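Side-chain contacts in transcriptional regulator (Aquifex aeolicus, PDB 2EH3), which probably binds DNA through an N-terminal helix-turn-helix domain and regulates transcription, as in other TetR/AcrR-family regulators: residues 45-48 with 49-53; 7-10 with 11-14. All coordinates share one frame; numbering follows the deposited sequence.

Interaction 1 of 2, residues 45-48 with 49-53; sequences SKEE and LITEI
With OG1 of Thr51 anti to its own carbonyl carbon (chi1 -61°), the hydroxyl swings back one turn and donates to the backbone carbonyl of Glu47, Thr51 OG1 lying 2.8 Å from Glu47 O. Glu47 O also takes the backbone bond from Thr51 N at 3.1 Å, and the two donors come from opposite faces of the carbonyl plane, the hydroxyl tilted 34° from it. CG2 of Ile50, 3.4 Å from Glu47 O, adds an apolar neighbour to this doubly gripped acceptor. At the start of the helix, the hydroxyl of Ser45 receives the amide of the third residue on, with Glu48 N 3.0 Å from Ser45 OG and the bond fairly straight at 159°. The acidic ends turn elsewhere: Glu48 to the amide of Lys44, Glu47 to Lys103 and Glu52 to Arg56, while Lys46 reaches the carbonyls of Tyr20 and Thr23. The threonine back-bond is common inside helices, whereas the Ser45 N-cap is characteristic of a helix N-terminus, here that of helix 46-67, which follows the predicted helix-turn-helix motif.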
loop_
_atom_site.group_PDB
_atom_site.type_symbol
_atom_site.label_atom_id
_atom_site.label_comp_id
_atom_site.label_asym_id
_atom_site.label_seq_id
_atom_site.Cartn_x
_atom_site.Cartn_y
_atom_site.Cartn_z
ATOM N N SER A 45 -10.717 12.090 23.199
ATOM C CA SER A 45 -10.117 12.839 22.111
ATOM C C SER A 45 -10.443 12.241 20.748
ATOM O O SER A 45 -10.927 11.118 20.641
ATOM C CB SER A 45 -8.603 12.822 22.263
ATOM O OG SER A 45 -8.152 11.481 22.164
ATOM N N LYS A 46 -10.155 13.018 19.710
ATOM C CA LYS A 46 -10.349 12.582 18.340
ATOM C C LYS A 46 -9.423 11.362 18.127
ATOM O O LYS A 46 -9.764 10.428 17.405
ATOM C CB LYS A 46 -9.959 13.721 17.400
ATOM C CG LYS A 46 -10.731 13.785 16.135
ATOM C CD LYS A 46 -10.381 15.063 15.377
ATOM C CE LYS A 46 -9.635 14.722 14.110
ATOM N NZ LYS A 46 -9.347 15.915 13.263
ATOM N N GLU A 47 -8.240 11.394 18.744
ATOM C CA GLU A 47 -7.268 10.300 18.639
ATOM C C GLU A 47 -7.843 8.993 19.198
ATOM O O GLU A 47 -7.691 7.921 18.570
ATOM C CB GLU A 47 -5.967 10.676 19.375
ATOM C CG GLU A 47 -4.917 9.550 19.407
ATOM C CD GLU A 47 -3.539 10.044 19.848
ATOM O OE1 GLU A 47 -3.400 11.244 20.144
ATOM O OE2 GLU A 47 -2.587 9.237 19.890
ATOM N N GLU A 48 -8.501 9.070 20.360
ATOM C CA GLU A 48 -9.114 7.874 20.946
ATOM C C GLU A 48 -10.179 7.346 20.004
ATOM O O GLU A 48 -10.341 6.135 19.848
ATOM C CB GLU A 48 -9.788 8.145 22.303
ATOM C CG GLU A 48 -8.876 8.210 23.500
ATOM C CD GLU A 48 -9.609 8.113 24.848
ATOM O OE1 GLU A 48 -8.906 8.211 25.881
ATOM O OE2 GLU A 48 -10.857 7.943 24.889
ATOM N N LEU A 49 -10.932 8.263 19.393
ATOM C CA LEU A 49 -11.981 7.875 18.470
ATOM C C LEU A 49 -11.501 7.074 17.258
ATOM O O LEU A 49 -12.055 6.028 16.958
ATOM C CB LEU A 49 -12.742 9.128 17.998
ATOM C CG LEU A 49 -13.698 8.970 16.814
ATOM C CD1 LEU A 49 -14.951 8.135 17.206
ATOM C CD2 LEU A 49 -14.117 10.377 16.375
ATOM N N ILE A 50 -10.498 7.562 16.535
ATOM C CA ILE A 50 -10.070 6.799 15.367
ATOM C C ILE A 50 -9.412 5.493 15.801
ATOM O O ILE A 50 -9.556 4.473 15.131
ATOM C CB ILE A 50 -9.121 7.629 14.444
ATOM C CG1 ILE A 50 -8.876 6.861 13.124
ATOM C CG2 ILE A 50 -7.874 7.972 15.172
ATOM C CD1 ILE A 50 -8.278 7.755 12.016
ATOM N N THR A 51 -8.732 5.512 16.938
ATOM C CA THR A 51 -8.085 4.302 17.422
ATOM C C THR A 51 -9.161 3.243 17.687
ATOM O O THR A 51 -8.980 2.086 17.321
ATOM C CB THR A 51 -7.251 4.600 18.694
ATOM O OG1 THR A 51 -6.232 5.564 18.382
ATOM C CG2 THR A 51 -6.551 3.336 19.196
ATOM N N GLU A 52 -10.291 3.646 18.269
ATOM C CA GLU A 52 -11.374 2.699 18.548
ATOM C C GLU A 52 -12.001 2.145 17.276
ATOM O O GLU A 52 -12.385 0.976 17.234
ATOM C CB GLU A 52 -12.437 3.362 19.425
ATOM C CG GLU A 52 -13.650 2.459 19.759
ATOM C CD GLU A 52 -13.321 1.302 20.690
ATOM O OE1 GLU A 52 -12.217 1.300 21.263
ATOM O OE2 GLU A 52 -14.187 0.406 20.857
ATOM N N ILE A 53 -12.127 2.982 16.250
ATOM C CA ILE A 53 -12.687 2.561 14.964
ATOM C C ILE A 53 -11.835 1.421 14.415
ATOM O O ILE A 53 -12.356 0.393 13.970
ATOM C CB ILE A 53 -12.682 3.735 13.933
ATOM C CG1 ILE A 53 -13.752 4.757 14.315
ATOM C CG2 ILE A 53 -12.927 3.216 12.523
ATOM C CD1 ILE A 53 -13.772 5.965 13.400
#

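Interaction 2 of 2, residues 7-10 with 11-14; sequences ILEV and SKEL
Ile7 O is held by two donors from Ser11, one from the backbone and one from the side chain. Ser11 N lies 2.9 Å from Ile7 O and arrives nearly along the C=O axis, whereas Ser11 OG, also 2.9 Å from Ile7 O, sits above the carbonyl plane, 41° out of it. The hydroxyl is carried there by a first torsion of -58°, which sets OG beside the backbone N and turns it back along the helix. This buried polar group thus finds its acceptor within its own helix.

Elsewhere on the helix, Glu9 and Lys12 run side by side and point the same way. The glutamate chain bends at chi2 (-54°), bringing its carboxylate alongside the lysine end, and Lys12 NZ closes a salt bridge to Glu9 OE2 at 2.8 Å. The ammonium meets that oxygen on its syn side, somewhat out of the carboxylate plane. Nearer its root the lysine chain passes close to a backbone carbonyl oxygen, with Lys12 CG 3.3 Å from Leu8 O. Replacing this lysine by an alanine would probably leave the Glu9 carboxylate without this charged mate and lose the chain's packing beside Leu8 O and against Ile53.

Along another side of the helix, Val10 and Leu14 stand next to each other, and Val10 CG1 approaches Leu14 CD1 to 4.2 Å; the Leu14 amide bonds to Val10 O.

These faces divide helix 3-18 among its neighbours: Val10 and Leu14 rest on Arg31 of helix 25-32, Ser11 touches both Ile28 of that helix and Leu49 of helix 46-67, and Leu8 and Lys12 pack against Ile53 of helix 46-67.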
loop_
_atom_site.group_PDB
_atom_site.type_symbol
_atom_site.label_atom_id
_atom_site.label_comp_id
_atom_site.label_asym_id
_atom_site.label_seq_id
_atom_site.Cartn_x
_atom_site.Cartn_y
_atom_site.Cartn_z
ATOM N N ILE A 7 -21.882 7.587 17.337
ATOM C CA ILE A 7 -20.724 8.447 17.105
ATOM C C ILE A 7 -19.740 7.696 16.198
ATOM O O ILE A 7 -19.205 8.268 15.258
ATOM C CB ILE A 7 -20.038 8.793 18.429
ATOM C CG1 ILE A 7 -20.955 9.693 19.249
ATOM C CG2 ILE A 7 -18.694 9.480 18.189
ATOM C CD1 ILE A 7 -20.509 9.881 20.697
ATOM N N LEU A 8 -19.489 6.428 16.490
ATOM C CA LEU A 8 -18.565 5.663 15.654
ATOM C C LEU A 8 -19.021 5.611 14.200
ATOM O O LEU A 8 -18.195 5.728 13.283
ATOM C CB LEU A 8 -18.406 4.245 16.220
ATOM C CG LEU A 8 -17.518 4.221 17.461
ATOM C CD1 LEU A 8 -17.705 2.898 18.215
ATOM C CD2 LEU A 8 -16.072 4.408 17.045
ATOM N N GLU A 9 -20.322 5.433 13.976
ATOM C CA GLU A 9 -20.837 5.344 12.611
ATOM C C GLU A 9 -20.700 6.650 11.855
ATOM O O GLU A 9 -20.258 6.656 10.695
ATOM C CB GLU A 9 -22.296 4.853 12.615
ATOM C CG GLU A 9 -22.432 3.392 13.074
ATOM C CD GLU A 9 -21.546 2.450 12.256
ATOM O OE1 GLU A 9 -21.700 2.425 11.011
ATOM O OE2 GLU A 9 -20.695 1.755 12.853
ATOM N N VAL A 10 -21.045 7.755 12.518
ATOM C CA VAL A 10 -20.939 9.067 11.902
ATOM C C VAL A 10 -19.474 9.394 11.600
ATOM O O VAL A 10 -19.168 9.949 10.542
ATOM C CB VAL A 10 -21.541 10.154 12.833
ATOM C CG1 VAL A 10 -21.163 11.544 12.361
ATOM C CG2 VAL A 10 -23.075 10.022 12.843
ATOM N N SER A 11 -18.578 9.046 12.526
ATOM C CA SER A 11 -17.143 9.359 12.367
ATOM C C SER A 11 -16.552 8.545 11.214
ATOM O O SER A 11 -15.740 9.050 10.434
ATOM C CB SER A 11 -16.370 9.089 13.675
ATOM O OG SER A 11 -16.885 9.853 14.763
ATOM N N LYS A 12 -16.954 7.291 11.099
ATOM C CA LYS A 12 -16.449 6.469 9.987
ATOM C C LYS A 12 -16.898 7.090 8.679
ATOM O O LYS A 12 -16.122 7.170 7.718
ATOM C CB LYS A 12 -16.964 5.021 10.089
ATOM C CG LYS A 12 -16.207 4.181 11.087
ATOM C CD LYS A 12 -16.615 2.704 11.036
ATOM C CE LYS A 12 -17.963 2.496 11.661
ATOM N NZ LYS A 12 -18.125 1.069 12.113
ATOM N N GLU A 13 -18.146 7.556 8.637
ATOM C CA GLU A 13 -18.651 8.178 7.425
ATOM C C GLU A 13 -17.894 9.455 7.067
ATOM O O GLU A 13 -17.448 9.596 5.916
ATOM C CB GLU A 13 -20.146 8.506 7.573
ATOM C CG GLU A 13 -21.046 7.291 7.371
ATOM C CD GLU A 13 -20.762 6.588 6.048
ATOM O OE1 GLU A 13 -20.579 7.293 5.020
ATOM O OE2 GLU A 13 -20.728 5.338 6.037
ATOM N N LEU A 14 -17.733 10.360 8.030
ATOM C CA LEU A 14 -17.035 11.609 7.748
ATOM C C LEU A 14 -15.555 11.391 7.432
ATOM O O LEU A 14 -15.034 12.017 6.525
ATOM C CB LEU A 14 -17.177 12.608 8.906
ATOM C CG LEU A 14 -18.615 13.077 9.091
ATOM C CD1 LEU A 14 -18.637 14.088 10.210
ATOM C CD2 LEU A 14 -19.169 13.661 7.774
#

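Interactions 1 and 2 are each local to one helix, yet they meet directly where helix 3-18 packs against helix 46-67; the centres of the two interactions lie about 11 Å apart. Leu49 makes the link: its CD2 lies 3.2 Å from Ser11 OG, and its CD1 is 3.9 Å from Leu8 CD2. One turn further, Ile53 shares Leu8 as a neighbour and adds Lys12, with Ile53 CG1 3.6 Å from Leu8 CD2 and Ile53 CG2 3.7 Å from Lys12 CG. In both, a hydroxyl bonds back to the carbonyl four residues earlier, but Ser11 faces this interface whereas Thr51 does not touch it. Both lie within the TetR-family sequence region, away from the magnesium sites at Glu75, Glu78 and Glu82.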